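Local coordinates for protein polyketide synthase (Lyngbya majuscula 19L, PDB 3QIT) that probably releases the chain at the end of curacin A biosynthesis, as a decarboxylating thioesterase of the alpha/beta hydrolase fold that produces a terminal alkene, at residues A41-A46 and S182-Q187; L98-S103 and S281-S286; L125-L130 and H269-D274; T235-D240 and A277-L282. All coordinates share one frame; numbering follows the deposited sequence.

Contact 1. Residues A41-A46 and S182-Q187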
# COMPACT_ATOMS: atom_id res chain seq x y z
N ALA B 41 14.21 -9.72 -19.15
CA ALA B 41 14.86 -8.58 -19.81
C ALA B 41 16.35 -8.49 -19.48
O ALA B 41 17.09 -7.80 -20.16
CB ALA B 41 14.13 -7.23 -19.43
N TRP B 42 16.77 -9.20 -18.43
CA TRP B 42 18.18 -9.22 -18.02
C TRP B 42 19.00 -10.24 -18.77
O TRP B 42 20.20 -10.34 -18.53
CB TRP B 42 18.29 -9.53 -16.51
CG TRP B 42 17.91 -8.35 -15.65
CD1 TRP B 42 16.74 -8.19 -14.95
CD2 TRP B 42 18.67 -7.16 -15.43
NE1 TRP B 42 16.75 -6.98 -14.29
CE2 TRP B 42 17.92 -6.33 -14.58
CE3 TRP B 42 19.93 -6.72 -15.88
CZ2 TRP B 42 18.39 -5.07 -14.13
CZ3 TRP B 42 20.40 -5.47 -15.44
CH2 TRP B 42 19.63 -4.65 -14.58
N GLN B 43 18.39 -10.99 -19.69
CA GLN B 43 19.08 -12.16 -20.27
C GLN B 43 20.43 -11.83 -20.93
O GLN B 43 21.40 -12.59 -20.79
CB GLN B 43 18.18 -12.88 -21.27
CG GLN B 43 18.87 -14.08 -21.92
CD GLN B 43 17.90 -15.15 -22.31
OE1 GLN B 43 17.52 -15.98 -21.50
NE2 GLN B 43 17.50 -15.16 -23.57
N GLU B 44 20.48 -10.74 -21.68
CA GLU B 44 21.71 -10.37 -22.38
C GLU B 44 22.86 -10.00 -21.44
O GLU B 44 24.02 -10.21 -21.79
CB GLU B 44 21.44 -9.30 -23.44
CG GLU B 44 20.71 -9.87 -24.68
CD GLU B 44 21.50 -11.00 -25.37
OE1 GLU B 44 22.67 -10.78 -25.77
OE2 GLU B 44 20.97 -12.12 -25.50
N VAL B 45 22.53 -9.46 -20.27
CA VAL B 45 23.51 -9.29 -19.19
C VAL B 45 23.84 -10.63 -18.48
O VAL B 45 25.00 -10.89 -18.12
CB VAL B 45 23.02 -8.25 -18.15
CG1 VAL B 45 24.02 -8.09 -16.99
CG2 VAL B 45 22.74 -6.88 -18.84
N ALA B 46 22.81 -11.45 -18.26
CA ALA B 46 22.94 -12.65 -17.45
C ALA B 46 23.82 -13.72 -18.14
O ALA B 46 24.60 -14.39 -17.45
CB ALA B 46 21.57 -13.21 -17.15
N SER B 182 13.50 -9.40 -28.93
CA SER B 182 12.18 -8.76 -28.85
C SER B 182 11.08 -9.82 -28.90
O SER B 182 10.07 -9.77 -28.16
CB SER B 182 12.00 -7.68 -29.94
OG SER B 182 11.74 -8.26 -31.20
N TYR B 183 11.27 -10.81 -29.74
CA TYR B 183 10.31 -11.91 -29.84
C TYR B 183 10.27 -12.77 -28.58
O TYR B 183 9.20 -13.07 -28.08
CB TYR B 183 10.63 -12.77 -31.07
CG TYR B 183 9.54 -13.77 -31.30
CD1 TYR B 183 8.41 -13.44 -32.06
CD2 TYR B 183 9.59 -15.02 -30.68
CE1 TYR B 183 7.38 -14.36 -32.25
CE2 TYR B 183 8.58 -15.94 -30.86
CZ TYR B 183 7.48 -15.61 -31.63
OH TYR B 183 6.50 -16.55 -31.80
N ILE B 184 11.43 -13.16 -28.07
CA ILE B 184 11.53 -13.92 -26.83
C ILE B 184 10.79 -13.22 -25.64
O ILE B 184 10.05 -13.86 -24.86
CB ILE B 184 13.05 -14.18 -26.57
CG1 ILE B 184 13.52 -15.31 -27.51
CG2 ILE B 184 13.34 -14.49 -25.11
CD1 ILE B 184 15.03 -15.41 -27.68
N LEU B 185 10.97 -11.91 -25.54
CA LEU B 185 10.33 -11.11 -24.48
C LEU B 185 8.80 -11.11 -24.65
O LEU B 185 8.08 -11.41 -23.73
CB LEU B 185 10.86 -9.70 -24.51
CG LEU B 185 12.31 -9.58 -24.01
CD1 LEU B 185 12.88 -8.22 -24.44
CD2 LEU B 185 12.37 -9.75 -22.52
N ALA B 186 8.35 -10.84 -25.88
CA ALA B 186 6.89 -10.79 -26.16
C ALA B 186 6.21 -12.14 -25.94
O ALA B 186 5.09 -12.20 -25.44
CB ALA B 186 6.64 -10.27 -27.59
N GLN B 187 6.86 -13.22 -26.39
CA GLN B 187 6.46 -14.60 -26.15
C GLN B 187 6.13 -14.86 -24.69
O GLN B 187 5.11 -15.46 -24.38
CB GLN B 187 7.64 -15.50 -26.61
CG GLN B 187 7.56 -17.00 -26.46
CD GLN B 187 8.81 -17.68 -27.08
OE1 GLN B 187 9.92 -17.55 -26.58
NE2 GLN B 187 8.62 -18.39 -28.18

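Contact 2. Residues L98-S103 and S281-S286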
# COMPACT_ATOMS: atom_id res chain seq x y z
N LEU B 98 25.81 -9.58 -5.18
CA LEU B 98 25.88 -8.42 -6.05
C LEU B 98 24.45 -8.05 -6.39
O LEU B 98 23.70 -8.90 -6.84
CB LEU B 98 26.67 -8.77 -7.31
CG LEU B 98 28.15 -9.11 -7.09
CD1 LEU B 98 28.78 -9.70 -8.35
CD2 LEU B 98 28.95 -7.89 -6.59
N LEU B 99 24.06 -6.80 -6.10
CA LEU B 99 22.69 -6.35 -6.34
C LEU B 99 22.70 -5.31 -7.45
O LEU B 99 23.39 -4.31 -7.34
CB LEU B 99 22.10 -5.73 -5.06
CG LEU B 99 20.67 -5.20 -5.15
CD1 LEU B 99 19.67 -6.27 -5.60
CD2 LEU B 99 20.28 -4.64 -3.78
N VAL B 100 21.92 -5.56 -8.50
CA VAL B 100 21.92 -4.71 -9.69
C VAL B 100 20.46 -4.30 -9.92
O VAL B 100 19.56 -5.13 -9.82
CB VAL B 100 22.40 -5.48 -10.92
CG1 VAL B 100 22.51 -4.52 -12.13
CG2 VAL B 100 23.75 -6.16 -10.62
N GLY B 101 20.22 -3.03 -10.23
CA GLY B 101 18.83 -2.59 -10.49
C GLY B 101 18.85 -1.62 -11.64
O GLY B 101 19.83 -0.90 -11.81
N HIS B 102 17.78 -1.60 -12.43
CA HIS B 102 17.66 -0.68 -13.56
C HIS B 102 16.44 0.24 -13.38
O HIS B 102 15.32 -0.26 -13.20
CB HIS B 102 17.47 -1.44 -14.87
CG HIS B 102 17.20 -0.54 -16.03
ND1 HIS B 102 15.99 -0.48 -16.67
CD2 HIS B 102 18.00 0.36 -16.65
CE1 HIS B 102 16.05 0.42 -17.65
NE2 HIS B 102 17.25 0.95 -17.65
N SER B 103 16.66 1.54 -13.47
CA SER B 103 15.55 2.55 -13.37
C SER B 103 14.73 2.41 -12.08
O SER B 103 15.30 2.53 -10.99
CB SER B 103 14.68 2.51 -14.62
OG SER B 103 13.85 3.66 -14.66
N SER B 281 30.41 -6.90 -17.82
CA SER B 281 31.84 -6.74 -17.58
C SER B 281 32.07 -5.90 -16.33
O SER B 281 32.89 -6.23 -15.48
CB SER B 281 32.51 -6.09 -18.78
OG SER B 281 33.91 -6.01 -18.57
N LEU B 282 31.30 -4.81 -16.22
CA LEU B 282 31.40 -3.95 -15.04
C LEU B 282 31.03 -4.69 -13.73
O LEU B 282 31.70 -4.53 -12.70
CB LEU B 282 30.51 -2.73 -15.26
CG LEU B 282 30.40 -1.77 -14.10
CD1 LEU B 282 31.77 -1.18 -13.76
CD2 LEU B 282 29.46 -0.70 -14.57
N ILE B 283 29.98 -5.49 -13.79
CA ILE B 283 29.54 -6.30 -12.65
C ILE B 283 30.63 -7.30 -12.24
O ILE B 283 30.88 -7.49 -11.05
CB ILE B 283 28.22 -7.01 -12.97
CG1 ILE B 283 27.10 -5.97 -13.14
CG2 ILE B 283 27.81 -8.02 -11.88
CD1 ILE B 283 25.83 -6.54 -13.74
N LEU B 284 31.26 -7.91 -13.24
CA LEU B 284 32.30 -8.93 -13.06
C LEU B 284 33.54 -8.38 -12.36
O LEU B 284 34.30 -9.12 -11.71
CB LEU B 284 32.70 -9.54 -14.41
CG LEU B 284 31.74 -10.53 -15.06
CD1 LEU B 284 32.06 -10.79 -16.53
CD2 LEU B 284 31.68 -11.84 -14.29
N THR B 285 33.76 -7.08 -12.52
CA THR B 285 34.96 -6.46 -11.97
C THR B 285 34.75 -5.85 -10.59
O THR B 285 35.71 -5.37 -9.97
CB THR B 285 35.55 -5.37 -12.91
OG1 THR B 285 34.60 -4.32 -13.08
CG2 THR B 285 35.91 -5.96 -14.26
N SER B 286 33.52 -5.87 -10.10
CA SER B 286 33.21 -5.32 -8.78
C SER B 286 33.88 -6.16 -7.68
O SER B 286 34.10 -7.37 -7.82
CB SER B 286 31.69 -5.22 -8.57
OG SER B 286 31.10 -4.41 -9.58
OXT SER B 286 34.25 -5.62 -6.63

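Contact 3. Residues L125-L130 and H269-D274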
# COMPACT_ATOMS: atom_id res chain seq x y z
N LEU B 125 23.86 0.47 -9.61
CA LEU B 125 22.65 1.24 -9.86
C LEU B 125 22.66 1.73 -11.29
O LEU B 125 23.41 2.64 -11.63
CB LEU B 125 22.55 2.41 -8.86
CG LEU B 125 22.58 1.93 -7.41
CD1 LEU B 125 22.64 3.13 -6.47
CD2 LEU B 125 21.35 1.05 -7.11
N VAL B 126 21.86 1.09 -12.15
CA VAL B 126 21.87 1.43 -13.57
C VAL B 126 20.73 2.38 -13.85
O VAL B 126 19.56 2.02 -13.64
CB VAL B 126 21.74 0.18 -14.46
CG1 VAL B 126 21.88 0.54 -15.95
CG2 VAL B 126 22.83 -0.83 -14.08
N GLU B 127 21.08 3.60 -14.26
CA GLU B 127 20.09 4.64 -14.59
C GLU B 127 19.15 4.93 -13.42
O GLU B 127 17.91 4.82 -13.53
CB GLU B 127 19.35 4.28 -15.87
CG GLU B 127 20.26 4.46 -17.11
CD GLU B 127 20.30 5.90 -17.57
OE1 GLU B 127 19.20 6.44 -17.87
OE2 GLU B 127 21.41 6.50 -17.62
N LEU B 128 19.75 5.32 -12.31
CA LEU B 128 19.02 5.66 -11.10
C LEU B 128 18.28 6.96 -11.30
O LEU B 128 18.88 7.96 -11.66
CB LEU B 128 20.00 5.80 -9.92
CG LEU B 128 19.34 6.16 -8.59
CD1 LEU B 128 18.64 4.92 -7.98
CD2 LEU B 128 20.39 6.76 -7.64
N PRO B 129 16.94 6.95 -11.11
CA PRO B 129 16.21 8.23 -11.22
C PRO B 129 16.26 9.03 -9.92
O PRO B 129 16.67 8.52 -8.88
CB PRO B 129 14.78 7.80 -11.55
CG PRO B 129 14.68 6.34 -11.16
CD PRO B 129 16.06 5.80 -10.87
N LEU B 130 15.88 10.30 -9.99
CA LEU B 130 15.66 11.08 -8.78
C LEU B 130 14.23 11.59 -8.89
O LEU B 130 13.80 11.96 -9.99
CB LEU B 130 16.62 12.26 -8.70
CG LEU B 130 18.05 12.06 -8.18
CD1 LEU B 130 18.73 13.44 -8.02
CD2 LEU B 130 18.07 11.29 -6.87
N HIS B 269 18.95 5.05 -22.05
CA HIS B 269 18.39 4.65 -20.77
C HIS B 269 18.42 3.14 -20.58
O HIS B 269 18.63 2.63 -19.46
CB HIS B 269 16.94 5.15 -20.67
CG HIS B 269 16.25 4.75 -19.40
ND1 HIS B 269 16.70 5.15 -18.16
CD2 HIS B 269 15.15 4.00 -19.19
CE1 HIS B 269 15.91 4.64 -17.23
NE2 HIS B 269 14.95 3.95 -17.83
N ASN B 270 18.24 2.42 -21.68
CA ASN B 270 18.04 0.97 -21.60
C ASN B 270 19.33 0.19 -21.75
O ASN B 270 19.50 -0.61 -22.68
CB ASN B 270 16.98 0.57 -22.61
CG ASN B 270 15.62 1.09 -22.21
OD1 ASN B 270 15.15 0.81 -21.09
ND2 ASN B 270 14.99 1.85 -23.08
N LEU B 271 20.24 0.42 -20.81
CA LEU B 271 21.59 -0.14 -20.87
C LEU B 271 21.64 -1.66 -20.77
O LEU B 271 22.56 -2.30 -21.28
CB LEU B 271 22.47 0.48 -19.79
CG LEU B 271 22.90 1.95 -19.96
CD1 LEU B 271 23.73 2.39 -18.76
CD2 LEU B 271 23.68 2.18 -21.26
N HIS B 272 20.64 -2.26 -20.12
CA HIS B 272 20.57 -3.71 -20.04
C HIS B 272 20.40 -4.35 -21.42
O HIS B 272 20.68 -5.54 -21.60
CB HIS B 272 19.44 -4.15 -19.08
CG HIS B 272 18.09 -3.65 -19.46
ND1 HIS B 272 17.82 -2.32 -19.70
CD2 HIS B 272 16.91 -4.30 -19.61
CE1 HIS B 272 16.55 -2.18 -20.00
NE2 HIS B 272 15.97 -3.37 -19.95
N ILE B 273 19.99 -3.54 -22.41
CA ILE B 273 19.88 -4.02 -23.78
C ILE B 273 21.00 -3.39 -24.64
O ILE B 273 21.70 -4.10 -25.38
CB ILE B 273 18.50 -3.68 -24.40
CG1 ILE B 273 17.37 -4.14 -23.47
CG2 ILE B 273 18.36 -4.26 -25.81
CD1 ILE B 273 17.42 -5.60 -23.09
N ASP B 274 21.16 -2.07 -24.51
CA ASP B 274 22.07 -1.26 -25.35
C ASP B 274 23.54 -1.63 -25.15
O ASP B 274 24.34 -1.55 -26.08
CB ASP B 274 21.96 0.23 -25.00
CG ASP B 274 20.70 0.89 -25.52
OD1 ASP B 274 19.79 0.18 -26.00
OD2 ASP B 274 20.62 2.13 -25.44

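Contact 4. Residues T235-D240 and A277-L282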
# COMPACT_ATOMS: atom_id res chain seq x y z
N THR B 235 28.24 1.48 -7.29
CA THR B 235 28.60 1.97 -8.60
C THR B 235 27.36 2.54 -9.27
O THR B 235 26.35 1.80 -9.44
CB THR B 235 29.15 0.84 -9.48
OG1 THR B 235 30.30 0.29 -8.83
CG2 THR B 235 29.54 1.35 -10.87
N LEU B 236 27.43 3.83 -9.61
CA LEU B 236 26.40 4.50 -10.41
C LEU B 236 26.71 4.34 -11.89
O LEU B 236 27.78 4.77 -12.36
CB LEU B 236 26.28 5.99 -10.03
CG LEU B 236 25.84 6.28 -8.60
CD1 LEU B 236 26.20 7.73 -8.17
CD2 LEU B 236 24.31 6.02 -8.43
N VAL B 237 25.80 3.73 -12.63
CA VAL B 237 26.01 3.48 -14.05
C VAL B 237 25.04 4.30 -14.88
O VAL B 237 23.83 4.23 -14.67
CB VAL B 237 25.86 1.98 -14.39
CG1 VAL B 237 26.24 1.70 -15.85
CG2 VAL B 237 26.66 1.13 -13.40
N TYR B 238 25.56 5.06 -15.83
CA TYR B 238 24.70 5.89 -16.70
C TYR B 238 24.96 5.66 -18.16
O TYR B 238 26.07 5.29 -18.56
CB TYR B 238 24.93 7.37 -16.43
CG TYR B 238 24.83 7.79 -15.00
CD1 TYR B 238 23.58 8.01 -14.39
CD2 TYR B 238 25.98 8.01 -14.25
CE1 TYR B 238 23.50 8.44 -13.05
CE2 TYR B 238 25.91 8.41 -12.91
CZ TYR B 238 24.66 8.63 -12.32
OH TYR B 238 24.61 9.04 -11.01
N GLY B 239 23.92 5.87 -18.96
CA GLY B 239 24.07 5.86 -20.41
C GLY B 239 24.55 7.23 -20.89
O GLY B 239 24.02 8.27 -20.51
N ASP B 240 25.56 7.23 -21.75
CA ASP B 240 26.13 8.50 -22.19
C ASP B 240 25.18 9.28 -23.10
O ASP B 240 25.36 10.47 -23.30
CB ASP B 240 27.53 8.34 -22.80
CG ASP B 240 27.54 7.50 -24.06
OD1 ASP B 240 26.49 6.94 -24.45
OD2 ASP B 240 28.63 7.38 -24.67
N ALA B 277 26.80 -6.43 -22.71
CA ALA B 277 28.12 -7.03 -22.46
C ALA B 277 28.96 -6.13 -21.55
O ALA B 277 29.64 -6.61 -20.64
CB ALA B 277 28.84 -7.31 -23.76
N ALA B 278 28.93 -4.83 -21.82
CA ALA B 278 29.69 -3.86 -21.02
C ALA B 278 29.21 -3.83 -19.58
O ALA B 278 30.02 -3.73 -18.64
CB ALA B 278 29.63 -2.45 -21.65
N LEU B 279 27.88 -3.89 -19.39
CA LEU B 279 27.34 -3.93 -18.06
C LEU B 279 27.75 -5.22 -17.32
O LEU B 279 28.14 -5.18 -16.16
CB LEU B 279 25.81 -3.74 -18.11
CG LEU B 279 25.10 -3.70 -16.77
CD1 LEU B 279 25.71 -2.67 -15.80
CD2 LEU B 279 23.61 -3.38 -17.07
N ALA B 280 27.70 -6.37 -18.00
CA ALA B 280 28.14 -7.61 -17.38
C ALA B 280 29.60 -7.49 -16.94
O ALA B 280 29.98 -7.91 -15.84
CB ALA B 280 27.98 -8.77 -18.34
N SER B 281 30.41 -6.90 -17.82
CA SER B 281 31.84 -6.74 -17.58
C SER B 281 32.07 -5.90 -16.33
O SER B 281 32.89 -6.23 -15.48
CB SER B 281 32.51 -6.09 -18.78
OG SER B 281 33.91 -6.01 -18.57
N LEU B 282 31.30 -4.81 -16.22
CA LEU B 282 31.40 -3.95 -15.04
C LEU B 282 31.03 -4.69 -13.73
O LEU B 282 31.70 -4.53 -12.70
CB LEU B 282 30.51 -2.73 -15.26
CG LEU B 282 30.40 -1.77 -14.10
CD1 LEU B 282 31.77 -1.18 -13.76
CD2 LEU B 282 29.46 -0.70 -14.57

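Contact 1. Residues A41-A46 and S182-Q187
Leu185 lays one branch against the backbone of Ala41. Its CD2 methyl comes within 3.8 Å of Ala41 N and also lies close to Ala41 CA. The methyl of Ala41 is less near, with CB 4.4 Å from Leu185 CD2. The touch is therefore a leucine methyl on a piece of backbone more than one side chain on another. The first torsion of Leu185 explains the reach. Its CG stands anti to the carbonyl carbon and beside the backbone N (chi1 -72°), which brings the end of the chain nearer to 41-46 than its CB direction alone would suggest. Leu185 also packs on Leu40, Leu170 and Leu177, so the leucine sits in an apolar cluster.

Gln43 makes the second, looser touch. Its first torsion is close to 180° and sends the chain toward helix 179-188. There NE2 comes to 4.5 Å from Ile184 CG2, which is a van der Waals contact at most. The other end of the amide is engaged elsewhere, as Gln43 OE1 is hydrogen-bonded to Trp21 NE1. The carbonyl O of Leu185 is hydrogen-bonded to Gln38 NE2, just before 41-46 in the chain.

Helix 179-188 belongs to the helical insertion between strands 120-126 and 234-239. Its approach to the start of helix 43-51 is consistent with the lid of an alpha/beta hydrolase thioesterase meeting the core domain.

Contact 2. Residues L98-S103 and S281-S286
Strand 98-102 and the end of helix 276-284 come closest at Leu98 and Ile283, whose CA atoms are 7.8 Å apart. Leu98, Val100 and Ile283 all point their CB toward the opposite segment. Here the C-terminal helix covers strand 97-102 of the central sheet of the alpha/beta hydrolase fold, and Ile283 also touches Ile124 on the neighbouring strand.

Ile283 divides its two branches between the two strand residues. Its CG2 meets Leu98 CD1 at 4.0 Å, with the two side chains at a slant to each other. The longer branch runs to Val100, and Ile283 CD1 ends 3.8 Å from Val100 CG2, tip to tip. The fork follows from the first torsion of Ile283 (chi1 -66°), which sets CG1 beside the backbone N and CG2 anti to it. Leu98 uses its other methyl at the chain terminus, where CD2 lies 4.3 Å from Ser286 CB.

The turn that leads to this terminus is held by Thr285 OG1, which donates to Leu282 O at 2.9 Å. The Thr285 backbone N reaches the same oxygen from the same face of its plane.

Across the segments the chemistry is wholly apolar. The contact therefore rests on burial and the fit of methyl groups on branched side chains, with no directional bond to fix its register.

Contact 3. Residues L125-L130 and H269-D274
Glu127 OE1 is held by two groups, His269 ND1 and Ser242 OG. The bond from His269 ND1 is 2.8 Å long and nearly straight, at 165°. Together with Ser103 at the probable nucleophile elbow, this pair fits a Ser-His-Glu catalytic triad of the alpha/beta hydrolase fold. The acid follows strand 120-126, whereas in many relatives it follows the next strand.

Toward His269, OE1 uses its anti lone pair, the one turned away from OE2. OE1 lies in the ring plane, at the edge, yet the carboxylate and ring planes are 75° apart. OE2 is hydrogen-bonded to Gly239 N, so both oxygens are tied and the group is fixed in rotation. The side chain bends at chi2 (-82°), which brings OE1 to the edge of the His269 ring. On the way Glu127 CG passes 3.4 Å from His269 O, and Glu127 CB lies 3.6 Å from His269 ND1. With an alanine here, His269 ND1 would probably lose its acceptor and the imidazole would be freer to turn away from Ser103, while Gly239 N would lose its carboxylate partner.

Beside this polar pair is an apolar one. Leu271 lies across Val126 at a slant, near the start of helix 271-274. Val126 CG1 sits 3.8 Å from Leu271 CD1 and 3.9 Å from Leu271 CB.

Contact 4. Residues T235-D240 and A277-L282
Methyl packing joins Val237 to Leu282 and Leu279, and Thr235 to Leu282. The tightest touch is between Val237 CG2 and Leu282 CD2, which meet tip to tip at 3.5 Å. Leu282 reaches the strand because its CG stands anti to the backbone N (chi1 176°). The same CD2 of Leu282 lies 4.2 Å from Thr235 CG2, so one leucine methyl serves two strand residues. The second valine branch goes to the preceding turn of the helix, with Val237 CG1 4.4 Å from Leu279 CD1. Here the CB of Leu279 does not aim at the strand, but the end of its side chain bends closer.

The polar group of Thr235 has its partner outside the two segments. Thr235 gives only its methyl to the helix, while its OG1 is hydrogen-bonded to Glu122 OE2 on the adjacent strand. Val263 of the edge strand 261-265 touches both Val237 and Leu282.

In the backbone, the helix segment runs nearly antiparallel to the strand segment, at 169° between their directions. Their axes approach to 11.3 Å, a distance these side chains span. This is the layered packing of the alpha/beta hydrolase fold, with the C-terminal helix laid on a mainly parallel sheet.

In the fold
Contacts 2 and 4 share helix 276-284, with centres about 7 Å apart, and fix it to strands 97-102 and 234-239. The centre of contact 3 lies about 8 Å from that of contact 4, and contact 3 uses the strand between those two. The probable active site falls between contacts 2 and 3, whose centres are about 11 Å apart. There Ser103 OG is 3.4 Å from His269 NE2, and His102 NE2 makes a probable hydrogen bond of 2.8 Å to His269 O. Contact 1 stands farther off, 16 to 18 Å from the others between centres. Trp42 links it inward, with CH2 3.8 Å from Val100 CG1.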